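Local coordinates for leucyl-tRNA synthetase (Giardia intestinalis, PDB 3PZ6), which probably attaches leucine to tRNA(Leu) at the expense of ATP, and is represented here by its CP1 domain, the editing module thought to deacylate mischarged tRNA, at residues I228-I231 against G235-S238; D193-Y198 against L242-N247; I19-L24 against P61-I66; W71-D76 against F143-S148; Q166-P171 against V216-E221. The protein carries 2 engineered substitutions. All coordinates share one frame; numbering follows the deposited sequence.

Interaction 1. Residues I228-I231 against G235-S238; sequences IIEI and GTLS
I231 and G235 exchange two backbone hydrogen bonds, one in each direction, and so form an antiparallel hydrogen-bonded pair at the mouth of a tight three-residue loop. I231 N donates to G235 O at 2.9 Å, and G235 N returns a bond to I231 O at 2.8 Å.

G235 O has more than one partner: besides I231 N it takes a weak bond from S238 OG at 3.2 Å, and E230 CA lies 3.4 Å from the same G235 O in a CA-H...O contact. A matching contact sets T236 CA 3.4 Å from I229 O. S238 OG lies beside its own backbone N (chi1 -73°), and this rotation carries it back over the turn, where I231 CD1 also packs against it at 3.5 Å. Nearby, the methyl T236 CG2 rests on E230 CB at 3.8 Å.

G235 has backbone angles (phi 127°, psi -154°) at which a CB would press on the carbonyl oxygen of the preceding residue; helix 238-245 follows, with L237 as its N-cap. The short strand 229-230 also pairs antiparallel with strand 273-274, E230 bonding to the backbone of I273, while I231 and S238 both lean on helix 254-271. The contact across this turn is therefore largely main chain: the amides and carbonyls of I231 and G235 satisfy one another, and the side chains add a hydroxyl and a few apolar touches.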
# COMPACT_ATOMS: atom_id res chain seq x y z
N ILE A 228 15.66 2.69 3.99
CA ILE A 228 15.07 2.34 5.28
C ILE A 228 15.92 1.33 6.05
O ILE A 228 15.98 1.37 7.28
CB ILE A 228 13.60 1.84 5.16
CG1 ILE A 228 13.48 0.66 4.18
CG2 ILE A 228 12.70 2.96 4.69
CD1 ILE A 228 12.27 -0.22 4.42
N ILE A 229 16.58 0.45 5.32
CA ILE A 229 17.36 -0.62 5.92
C ILE A 229 18.74 -0.67 5.29
O ILE A 229 18.87 -0.67 4.06
CB ILE A 229 16.63 -1.99 5.78
CG1 ILE A 229 15.34 -1.99 6.63
CG2 ILE A 229 17.54 -3.14 6.19
CD1 ILE A 229 14.36 -3.10 6.32
N GLU A 230 19.77 -0.69 6.14
CA GLU A 230 21.13 -0.91 5.69
C GLU A 230 21.53 -2.36 5.92
O GLU A 230 21.53 -2.85 7.05
CB GLU A 230 22.11 0.02 6.40
CG GLU A 230 23.57 -0.22 5.98
CD GLU A 230 24.57 0.64 6.72
OE1 GLU A 230 24.16 1.55 7.49
OE2 GLU A 230 25.79 0.42 6.54
N ILE A 231 21.88 -3.03 4.84
CA ILE A 231 22.48 -4.35 4.93
C ILE A 231 24.00 -4.20 4.76
O ILE A 231 24.47 -3.84 3.68
CB ILE A 231 21.89 -5.31 3.89
CG1 ILE A 231 20.37 -5.41 4.08
CG2 ILE A 231 22.55 -6.67 4.01
CD1 ILE A 231 19.62 -6.03 2.92
N GLY A 235 24.49 -2.13 1.52
CA GLY A 235 24.13 -0.73 1.72
C GLY A 235 22.65 -0.48 1.94
O GLY A 235 21.93 -1.38 2.41
N THR A 236 22.18 0.72 1.59
CA THR A 236 20.79 1.09 1.90
C THR A 236 19.70 0.77 0.88
O THR A 236 18.62 0.36 1.28
CB THR A 236 20.62 2.55 2.41
OG1 THR A 236 21.53 3.44 1.73
CG2 THR A 236 20.82 2.60 3.92
N LEU A 237 19.94 0.96 -0.41
CA LEU A 237 18.87 0.60 -1.36
C LEU A 237 19.16 -0.76 -1.99
O LEU A 237 19.35 -0.87 -3.20
CB LEU A 237 18.66 1.68 -2.44
CG LEU A 237 18.22 3.10 -2.08
CD1 LEU A 237 17.92 3.85 -3.37
CD2 LEU A 237 17.01 3.16 -1.18
N SER A 238 19.19 -1.79 -1.15
CA SER A 238 19.72 -3.09 -1.54
C SER A 238 19.06 -3.72 -2.75
O SER A 238 19.75 -4.19 -3.65
CB SER A 238 19.70 -4.05 -0.36
OG SER A 238 20.71 -3.67 0.54

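Interaction 2. Residues D193-Y198 against L242-N247; sequences DDYACY and LCEESN
The Y195 ring meets the second helix at its rim: E244 OE2 lies at the edge, close to the ring plane, while C243 CB comes in obliquely, 3.9 Å from Y195 CD2. Ring and carboxylate planes stand 90° apart, so the phenol presents its edge to a carboxylate turned squarely across it. Y195 OH donates to E244 OE2 at 2.7 Å, reaching that oxygen on its anti side and 25° out of the carboxylate plane.

Both side chains have to be steered to this meeting. The ring of Y195 leaves its helix anti to the backbone N, which carries it toward helix 238-245. E244 starts off to the side, and a bend at chi2 (-61°) folds its carboxylate back toward the phenol. K199 adds a long, weak ion pair to E244 OE2, which may help to keep the glutamate charged. C243 SG stands 5.4 Å from the centroid of the Y195 ring, again obliquely, and C243 also packs on I260 of helix 254-271, as Y195 does on P188.

At the contact the second helix is already ending. S246 OG bonds back to L242 O at 3.1 Å. Helix 192-202 thus joins the last turn of helix 238-245 through a cysteine sulfur-aromatic contact and a tyrosine-glutamate bond, and the contact residues C243 and E244 themselves supply the carbonyls of the Schellman motif that ends the helix, with N247, of positive phi, as its C-prime residue.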
# COMPACT_ATOMS: atom_id res chain seq x y z
N ASP A 193 10.99 -7.34 -6.74
CA ASP A 193 9.78 -7.38 -7.56
C ASP A 193 9.08 -6.03 -7.55
O ASP A 193 8.74 -5.50 -8.62
CB ASP A 193 8.83 -8.50 -7.10
CG ASP A 193 9.27 -9.89 -7.62
OD1 ASP A 193 9.73 -9.99 -8.78
OD2 ASP A 193 9.14 -10.89 -6.88
N ASP A 194 8.89 -5.46 -6.35
CA ASP A 194 8.36 -4.11 -6.22
C ASP A 194 9.17 -3.13 -7.07
O ASP A 194 8.59 -2.35 -7.83
CB ASP A 194 8.37 -3.64 -4.75
CG ASP A 194 7.25 -4.26 -3.92
OD1 ASP A 194 6.35 -4.91 -4.47
OD2 ASP A 194 7.28 -4.07 -2.69
N TYR A 195 10.49 -3.18 -6.96
CA TYR A 195 11.34 -2.26 -7.71
C TYR A 195 11.24 -2.45 -9.23
O TYR A 195 11.18 -1.47 -9.97
CB TYR A 195 12.81 -2.33 -7.28
CG TYR A 195 13.69 -1.38 -8.07
CD1 TYR A 195 13.62 0.01 -7.86
CD2 TYR A 195 14.58 -1.85 -9.02
CE1 TYR A 195 14.42 0.89 -8.57
CE2 TYR A 195 15.39 -0.97 -9.74
CZ TYR A 195 15.30 0.40 -9.51
OH TYR A 195 16.10 1.28 -10.22
N ALA A 196 11.22 -3.71 -9.67
CA ALA A 196 11.14 -4.01 -11.10
C ALA A 196 9.89 -3.39 -11.72
O ALA A 196 9.97 -2.67 -12.72
CB ALA A 196 11.20 -5.52 -11.35
N CYS A 197 8.73 -3.64 -11.11
CA CYS A 197 7.49 -3.06 -11.59
C CYS A 197 7.49 -1.54 -11.50
O CYS A 197 7.06 -0.86 -12.43
CB CYS A 197 6.30 -3.62 -10.85
SG CYS A 197 4.77 -3.08 -11.63
N TYR A 198 7.98 -1.03 -10.37
CA TYR A 198 8.08 0.41 -10.15
C TYR A 198 8.88 1.06 -11.28
O TYR A 198 8.42 2.03 -11.89
CB TYR A 198 8.69 0.68 -8.77
CG TYR A 198 9.07 2.12 -8.50
CD1 TYR A 198 8.17 3.00 -7.91
CD2 TYR A 198 10.33 2.60 -8.84
CE1 TYR A 198 8.52 4.33 -7.66
CE2 TYR A 198 10.69 3.91 -8.60
CZ TYR A 198 9.78 4.77 -8.01
OH TYR A 198 10.15 6.08 -7.78
N LEU A 242 21.35 -4.25 -6.08
CA LEU A 242 21.49 -5.57 -6.67
C LEU A 242 20.79 -5.66 -8.02
O LEU A 242 21.33 -6.24 -8.95
CB LEU A 242 20.98 -6.66 -5.71
CG LEU A 242 21.75 -6.88 -4.40
CD1 LEU A 242 21.27 -8.15 -3.72
CD2 LEU A 242 23.26 -6.92 -4.59
N CYS A 243 19.61 -5.06 -8.13
CA CYS A 243 18.89 -5.04 -9.40
C CYS A 243 19.64 -4.28 -10.50
O CYS A 243 19.62 -4.71 -11.65
CB CYS A 243 17.48 -4.45 -9.24
SG CYS A 243 16.26 -5.60 -8.57
N GLU A 244 20.29 -3.18 -10.14
CA GLU A 244 20.96 -2.33 -11.12
C GLU A 244 22.36 -2.83 -11.49
O GLU A 244 22.81 -2.65 -12.63
CB GLU A 244 21.02 -0.86 -10.66
CG GLU A 244 19.66 -0.13 -10.62
CD GLU A 244 18.96 -0.03 -11.98
OE1 GLU A 244 19.65 -0.05 -13.03
OE2 GLU A 244 17.72 0.06 -12.00
N GLU A 245 23.04 -3.48 -10.54
CA GLU A 245 24.36 -4.05 -10.78
C GLU A 245 24.29 -5.42 -11.47
O GLU A 245 25.29 -5.91 -11.97
CB GLU A 245 25.16 -4.14 -9.48
N SER A 246 23.10 -6.03 -11.48
CA SER A 246 22.87 -7.25 -12.25
C SER A 246 22.17 -6.94 -13.57
O SER A 246 21.86 -7.84 -14.34
CB SER A 246 22.04 -8.26 -11.45
OG SER A 246 22.73 -8.67 -10.28
N ASN A 247 21.93 -5.65 -13.81
CA ASN A 247 21.26 -5.16 -15.01
C ASN A 247 19.96 -5.92 -15.31
O ASN A 247 19.92 -6.80 -16.17
CB ASN A 247 22.22 -5.17 -16.23

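Interaction 3. Residues I19-L24 against P61-I66; sequences INYTTL and PKNKAI
One hydrogen bond carries the polar side of this contact: N63 ND2 donates to I19 O at 3.1 Å, with an N-H...O angle of 174°. The geometry is close to textbook on both sides. The donor lies in the carbonyl plane on a lone pair of I19 O, and the acceptor lies in the amide plane of N63. The same ND2 also bonds to T156 O, so the asparagine ties helix 61-71 to both I19, just after strand 10-18, and strand 156-158, and this double use fixes how its amide is turned.

A ring contact accompanies the bond. N63 ND2 approaches Y21 at the ring edge, 3.6 Å from Y21 CE2, with ring and amide planes 62° apart. Over one face of the same ring lies I19 CG2, offset toward the rim, while Y21 OH is hydrogen-bonded to T156 OG1.

Capping bonds start the short helix 21-25. N20 is its N-cap and accepts weakly through OD1 from T22 N and T23 N; T23 OG1 bonds to N20 O at 2.8 Å.

With few atoms touching and little surface buried, the specificity of this buried contact rests largely on one asparagine amide satisfying main-chain carbonyls from two neighbouring segments.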
# COMPACT_ATOMS: atom_id res chain seq x y z
N ILE A 19 -7.86 8.62 0.82
CA ILE A 19 -7.97 10.03 1.19
C ILE A 19 -9.31 10.62 0.77
O ILE A 19 -9.73 10.48 -0.37
CB ILE A 19 -6.80 10.84 0.59
CG1 ILE A 19 -5.47 10.31 1.13
CG2 ILE A 19 -6.95 12.33 0.90
CD1 ILE A 19 -4.25 10.89 0.47
N ASN A 20 -9.97 11.27 1.72
CA ASN A 20 -11.21 11.97 1.43
C ASN A 20 -10.92 13.44 1.22
O ASN A 20 -10.65 14.18 2.18
CB ASN A 20 -12.22 11.75 2.57
CG ASN A 20 -13.66 11.97 2.13
OD1 ASN A 20 -13.97 12.90 1.38
ND2 ASN A 20 -14.55 11.11 2.61
N TYR A 21 -10.97 13.86 -0.04
CA TYR A 21 -10.64 15.23 -0.40
C TYR A 21 -11.77 16.21 -0.08
O TYR A 21 -11.54 17.42 -0.02
CB TYR A 21 -10.23 15.31 -1.87
CG TYR A 21 -8.89 14.65 -2.13
CD1 TYR A 21 -7.71 15.36 -1.95
CD2 TYR A 21 -8.81 13.32 -2.54
CE1 TYR A 21 -6.48 14.77 -2.18
CE2 TYR A 21 -7.58 12.72 -2.76
CZ TYR A 21 -6.42 13.46 -2.58
OH TYR A 21 -5.19 12.89 -2.80
N THR A 22 -12.98 15.68 0.11
CA THR A 22 -14.11 16.49 0.55
C THR A 22 -13.89 16.94 1.98
O THR A 22 -13.93 18.14 2.27
CB THR A 22 -15.44 15.72 0.41
OG1 THR A 22 -15.76 15.56 -0.98
CG2 THR A 22 -16.58 16.47 1.10
N THR A 23 -13.63 15.99 2.88
CA THR A 23 -13.39 16.29 4.29
C THR A 23 -12.26 17.31 4.44
O THR A 23 -12.44 18.35 5.08
CB THR A 23 -13.09 15.02 5.13
OG1 THR A 23 -11.87 14.42 4.69
CG2 THR A 23 -14.24 14.01 5.03
N LEU A 24 -11.12 17.02 3.81
CA LEU A 24 -9.94 17.88 3.85
C LEU A 24 -10.23 19.32 3.43
O LEU A 24 -9.66 20.26 3.98
CB LEU A 24 -8.81 17.30 2.97
CG LEU A 24 -7.75 16.34 3.52
CD1 LEU A 24 -6.76 17.05 4.44
CD2 LEU A 24 -8.35 15.12 4.22
N PRO A 61 -9.79 12.30 -8.65
CA PRO A 61 -11.12 11.95 -9.16
C PRO A 61 -11.50 10.48 -8.97
O PRO A 61 -12.69 10.16 -8.94
CB PRO A 61 -11.01 12.27 -10.65
CG PRO A 61 -9.56 12.15 -10.96
CD PRO A 61 -8.86 12.66 -9.74
N LYS A 62 -10.51 9.60 -8.86
CA LYS A 62 -10.80 8.19 -8.60
C LYS A 62 -11.31 8.01 -7.17
O LYS A 62 -12.19 7.19 -6.92
CB LYS A 62 -9.57 7.31 -8.85
CG LYS A 62 -8.93 7.46 -10.22
CD LYS A 62 -9.91 7.20 -11.36
CE LYS A 62 -10.27 5.73 -11.50
NZ LYS A 62 -9.10 4.96 -12.00
N ASN A 63 -10.75 8.78 -6.24
CA ASN A 63 -11.18 8.78 -4.84
C ASN A 63 -12.63 9.25 -4.71
O ASN A 63 -13.44 8.62 -4.03
CB ASN A 63 -10.26 9.63 -3.97
CG ASN A 63 -8.84 9.10 -3.91
OD1 ASN A 63 -8.28 8.67 -4.91
ND2 ASN A 63 -8.23 9.17 -2.73
N LYS A 64 -12.95 10.36 -5.39
CA LYS A 64 -14.29 10.92 -5.39
C LYS A 64 -15.34 9.94 -5.92
O LYS A 64 -16.41 9.79 -5.33
CB LYS A 64 -14.33 12.23 -6.19
N ALA A 65 -15.02 9.26 -7.02
CA ALA A 65 -15.94 8.30 -7.62
C ALA A 65 -16.24 7.11 -6.71
O ALA A 65 -17.37 6.63 -6.67
CB ALA A 65 -15.43 7.82 -8.98
N ILE A 66 -15.22 6.64 -5.99
CA ILE A 66 -15.41 5.58 -5.00
C ILE A 66 -16.35 6.06 -3.89
O ILE A 66 -17.26 5.34 -3.50
CB ILE A 66 -14.06 5.08 -4.41
CG1 ILE A 66 -13.23 4.39 -5.50
CG2 ILE A 66 -14.31 4.12 -3.26
CD1 ILE A 66 -11.74 4.24 -5.16

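Interaction 4. Residues W71-D76 against F143-S148; sequences WENQVD and FISEIS. Engineered in segment 143-148: S145 (natural residue Cys).
N73 has the largest share of this contact, laying its side chain against I144 and S145 on strand 143-148. Its CB rests on the branch methyl of the isoleucine, N73 CB to I144 CG2 being 3.8 Å. That methyl lies anti to the I144 backbone N while CG1 takes the place beside it (chi1 -56°), which leaves CG2 as the branch that touches the loop. Further out, the amide of N73 lies beside S145, N73 ND2 being 3.2 Å from S145 CB. Although ND2 is also near S145 OG, the angle is too poor for a hydrogen bond; the amide donates instead to Q69 O in the last turn of helix 61-71.

The arrangement is that of a helix exit loop folded against a strand of the mixed sheet of the CP1 domain. Helix 61-71 runs out at W71, Q74 N still bonds to W71 O at 2.9 Å, and the chain then turns toward strand 79-86. Strand 143-148 pairs antiparallel with strand 105-110, where I144 and S145 both bond to the backbone of A108.

S145 is an engineered residue, cysteine in the natural protein. Its hydroxyl makes a weak hydrogen bond with Q69 NE2, and the same Q69 amide nitrogen also bonds to E146 O. I144 packs beyond the loop on Y110 and V116, two residues that V75 touches as well.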
# COMPACT_ATOMS: atom_id res chain seq x y z
N TRP A 71 -21.61 6.47 -1.09
CA TRP A 71 -22.74 7.32 -0.73
C TRP A 71 -24.05 6.70 -1.22
O TRP A 71 -24.99 6.52 -0.44
CB TRP A 71 -22.53 8.70 -1.35
CG TRP A 71 -23.53 9.76 -0.97
CD1 TRP A 71 -24.77 9.95 -1.51
CD2 TRP A 71 -23.35 10.81 -0.00
NE1 TRP A 71 -25.38 11.03 -0.93
CE2 TRP A 71 -24.53 11.58 0.00
CE3 TRP A 71 -22.30 11.16 0.87
CZ2 TRP A 71 -24.70 12.69 0.84
CZ3 TRP A 71 -22.47 12.26 1.70
CH2 TRP A 71 -23.67 13.01 1.68
N GLU A 72 -24.10 6.35 -2.51
CA GLU A 72 -25.28 5.73 -3.12
C GLU A 72 -25.46 4.25 -2.71
O GLU A 72 -26.11 3.47 -3.41
CB GLU A 72 -25.23 5.87 -4.64
N ASN A 73 -24.87 3.89 -1.58
CA ASN A 73 -25.06 2.59 -0.94
C ASN A 73 -25.26 2.78 0.56
O ASN A 73 -25.12 1.84 1.35
CB ASN A 73 -23.88 1.66 -1.24
CG ASN A 73 -23.94 1.07 -2.64
OD1 ASN A 73 -24.80 0.25 -2.95
ND2 ASN A 73 -23.01 1.49 -3.49
N GLN A 74 -25.57 4.03 0.93
CA GLN A 74 -25.91 4.45 2.31
C GLN A 74 -24.79 4.19 3.33
O GLN A 74 -25.00 3.52 4.34
CB GLN A 74 -27.25 3.85 2.77
CG GLN A 74 -28.46 4.26 1.94
CD GLN A 74 -28.55 3.52 0.61
OE1 GLN A 74 -28.49 4.13 -0.46
NE2 GLN A 74 -28.67 2.20 0.67
N VAL A 75 -23.61 4.73 3.04
CA VAL A 75 -22.44 4.57 3.90
C VAL A 75 -22.29 5.72 4.91
O VAL A 75 -21.50 5.64 5.86
CB VAL A 75 -21.15 4.39 3.06
CG1 VAL A 75 -20.55 5.74 2.66
CG2 VAL A 75 -20.12 3.55 3.80
N ASP A 76 -23.08 6.78 4.72
CA ASP A 76 -22.97 8.02 5.50
C ASP A 76 -21.54 8.57 5.42
O ASP A 76 -20.98 8.68 4.33
CB ASP A 76 -23.43 7.81 6.95
N PHE A 143 -21.43 -6.80 3.40
CA PHE A 143 -21.22 -6.27 2.05
C PHE A 143 -21.92 -4.94 1.83
O PHE A 143 -23.06 -4.75 2.25
CB PHE A 143 -21.74 -7.31 1.04
CG PHE A 143 -21.39 -7.00 -0.39
CD1 PHE A 143 -20.22 -7.49 -0.95
CD2 PHE A 143 -22.27 -6.26 -1.18
CE1 PHE A 143 -19.91 -7.23 -2.29
CE2 PHE A 143 -21.96 -5.99 -2.52
CZ PHE A 143 -20.78 -6.48 -3.07
N ILE A 144 -21.22 -4.01 1.17
CA ILE A 144 -21.78 -2.69 0.85
C ILE A 144 -21.97 -2.54 -0.65
O ILE A 144 -23.09 -2.39 -1.13
CB ILE A 144 -20.88 -1.54 1.39
CG1 ILE A 144 -20.66 -1.70 2.89
CG2 ILE A 144 -21.50 -0.18 1.06
CD1 ILE A 144 -19.43 -0.98 3.39
N SER A 145 -20.86 -2.56 -1.38
CA SER A 145 -20.87 -2.51 -2.84
C SER A 145 -19.57 -3.07 -3.40
O SER A 145 -18.58 -3.24 -2.67
CB SER A 145 -21.14 -1.10 -3.37
OG SER A 145 -20.23 -0.14 -2.83
N GLU A 146 -19.58 -3.36 -4.70
CA GLU A 146 -18.45 -3.97 -5.38
C GLU A 146 -17.54 -2.87 -5.89
O GLU A 146 -18.01 -1.83 -6.35
CB GLU A 146 -18.98 -4.81 -6.54
CG GLU A 146 -18.02 -5.84 -7.08
CD GLU A 146 -18.63 -6.65 -8.20
OE1 GLU A 146 -19.46 -7.54 -7.90
OE2 GLU A 146 -18.29 -6.40 -9.37
N ILE A 147 -16.23 -3.09 -5.79
CA ILE A 147 -15.24 -2.15 -6.31
C ILE A 147 -14.30 -2.89 -7.27
O ILE A 147 -13.67 -3.87 -6.88
CB ILE A 147 -14.39 -1.50 -5.16
CG1 ILE A 147 -15.28 -0.83 -4.10
CG2 ILE A 147 -13.38 -0.51 -5.73
CD1 ILE A 147 -15.96 0.47 -4.55
N SER A 148 -14.21 -2.42 -8.51
CA SER A 148 -13.26 -3.01 -9.46
C SER A 148 -11.86 -2.41 -9.30
O SER A 148 -11.71 -1.31 -8.77
CB SER A 148 -13.76 -2.88 -10.91
OG SER A 148 -13.89 -1.54 -11.30

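Interaction 5. Residues Q166-P171 against V216-E221; sequences QIFVLP and VGLMLE
A single water is held between F168 and M219: F168 N donates to it at 2.9 Å, and it donates in turn to M219 O, also at 2.9 Å. No direct hydrogen bond links the two segments, so this water supplies the polar bridge between strand 167-171 and the end of helix 216-219. It also lies in the plane of the F168 ring, at the edge. A second gripped oxygen closes the helix itself. V216 O accepts from both L220 N and E221 N, which reach it from opposite faces of its carbonyl plane.

The phenyl ring of F168 is the centre of the apolar contact. M219 CG sits almost exactly over it, 3.5 Å from the F168 ring centroid and 9° off the normal, in a CH-pi contact. Because the methionine chain is extended beyond CG (chi2 177°), it runs on across the ring, and M219 SD lies obliquely 4.4 Å from the F168 centroid, a Met-aromatic contact. L218 O comes within 3.5 Å of F168 CE2, likewise obliquely, and L218 CG flanks F168 CZ. Two residues along the strand, L170 CD1 meets L220 CD2.

Around this core, Y58 and Y223 add further contacts to F168, while L220 O bonds to Y198 OH of helix 192-202. The contact thus combines a methionine laid over an aromatic face with one ordered water, which gives a strand amide and a helix-end carbonyl a shared partner inside an otherwise apolar interface.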
# COMPACT_ATOMS: atom_id res chain seq x y z
N GLN A 166 1.00 11.25 0.87
CA GLN A 166 0.09 10.35 0.15
C GLN A 166 0.88 9.52 -0.85
O GLN A 166 2.00 9.87 -1.20
CB GLN A 166 -1.01 11.13 -0.57
CG GLN A 166 -0.58 11.93 -1.79
CD GLN A 166 -0.13 13.32 -1.43
OE1 GLN A 166 -0.81 14.03 -0.68
NE2 GLN A 166 1.02 13.73 -1.94
N ILE A 167 0.30 8.41 -1.29
CA ILE A 167 0.88 7.60 -2.36
C ILE A 167 -0.22 7.15 -3.32
O ILE A 167 -1.40 7.28 -3.00
CB ILE A 167 1.68 6.39 -1.83
CG1 ILE A 167 0.82 5.52 -0.90
CG2 ILE A 167 2.97 6.84 -1.14
CD1 ILE A 167 1.54 4.29 -0.34
N PHE A 168 0.16 6.63 -4.47
CA PHE A 168 -0.80 6.21 -5.47
C PHE A 168 -0.98 4.69 -5.55
O PHE A 168 -0.04 3.93 -5.36
CB PHE A 168 -0.41 6.76 -6.84
CG PHE A 168 -0.65 8.23 -6.99
CD1 PHE A 168 -1.82 8.69 -7.59
CD2 PHE A 168 0.28 9.15 -6.53
CE1 PHE A 168 -2.05 10.05 -7.73
CE2 PHE A 168 0.04 10.52 -6.66
CZ PHE A 168 -1.12 10.97 -7.26
N VAL A 169 -2.21 4.27 -5.84
CA VAL A 169 -2.52 2.88 -6.08
C VAL A 169 -2.11 2.56 -7.52
O VAL A 169 -2.61 3.18 -8.45
CB VAL A 169 -4.04 2.62 -5.93
CG1 VAL A 169 -4.38 1.18 -6.30
CG2 VAL A 169 -4.51 2.94 -4.52
N LEU A 170 -1.22 1.60 -7.69
CA LEU A 170 -0.65 1.33 -9.00
C LEU A 170 -0.92 -0.10 -9.48
O LEU A 170 -1.28 -0.98 -8.68
CB LEU A 170 0.85 1.65 -8.98
CG LEU A 170 1.28 3.08 -8.65
CD1 LEU A 170 2.78 3.20 -8.89
CD2 LEU A 170 0.52 4.12 -9.48
N PRO A 171 -0.75 -0.35 -10.80
CA PRO A 171 -1.08 -1.63 -11.39
C PRO A 171 0.01 -2.69 -11.25
O PRO A 171 1.16 -2.48 -11.65
CB PRO A 171 -1.30 -1.28 -12.88
CG PRO A 171 -0.45 -0.12 -13.11
CD PRO A 171 -0.38 0.65 -11.82
N VAL A 216 3.23 9.79 -14.83
CA VAL A 216 4.47 9.35 -14.16
C VAL A 216 5.07 10.43 -13.26
O VAL A 216 5.42 10.15 -12.11
CB VAL A 216 5.50 8.77 -15.17
CG1 VAL A 216 6.81 8.39 -14.48
CG2 VAL A 216 4.92 7.55 -15.88
N GLY A 217 5.14 11.67 -13.77
CA GLY A 217 5.72 12.80 -13.03
C GLY A 217 5.00 13.19 -11.74
O GLY A 217 5.59 13.80 -10.86
N LEU A 218 3.73 12.83 -11.64
CA LEU A 218 2.92 13.11 -10.45
C LEU A 218 2.82 11.89 -9.53
O LEU A 218 2.73 12.04 -8.32
CB LEU A 218 1.52 13.56 -10.87
CG LEU A 218 0.46 13.86 -9.79
CD1 LEU A 218 0.74 15.18 -9.08
CD2 LEU A 218 -0.97 13.84 -10.38
N MET A 219 2.84 10.69 -10.10
CA MET A 219 2.51 9.49 -9.36
C MET A 219 3.70 8.61 -8.94
O MET A 219 3.55 7.74 -8.09
CB MET A 219 1.46 8.67 -10.12
CG MET A 219 0.18 9.44 -10.43
SD MET A 219 -0.99 8.46 -11.38
CE MET A 219 -2.37 9.60 -11.60
N LEU A 220 4.87 8.84 -9.52
CA LEU A 220 6.05 8.02 -9.24
C LEU A 220 7.33 8.79 -8.95
O LEU A 220 8.03 8.48 -7.98
CB LEU A 220 6.32 7.03 -10.39
CG LEU A 220 5.52 5.74 -10.41
CD1 LEU A 220 6.30 4.74 -11.20
CD2 LEU A 220 5.34 5.22 -9.00
N GLU A 221 7.65 9.77 -9.79
CA GLU A 221 8.85 10.60 -9.64
C GLU A 221 9.04 11.26 -8.26
O GLU A 221 10.17 11.33 -7.78
CB GLU A 221 8.92 11.65 -10.75
CG GLU A 221 9.40 11.07 -12.09
CD GLU A 221 9.33 12.06 -13.25
OE1 GLU A 221 9.22 13.29 -13.00
OE2 GLU A 221 9.39 11.59 -14.41
O HOH W 1 2.84 6.54 -5.60

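From the N terminus, interaction 3 closes the first loop, bringing the end of strand 10-18 and helix 21-25 to helix 61-71. Interaction 4 follows in series and ties the far end of that helix to strand 143-148; the two touch through I66 and I147. Interaction 5 opens next, beside interaction 3 where I19 meets Q166. Before it closes at helix 216-219, interaction 2 has begun on helix 192-202, so these loops cross. Interaction 1 is a local turn nested within interaction 2. Interactions 3 and 4 lie on the opposite side of the chain's centre from 1 and 2; interaction 5, on strand 167-171, sits nearer that centre and touches both 2 and 3.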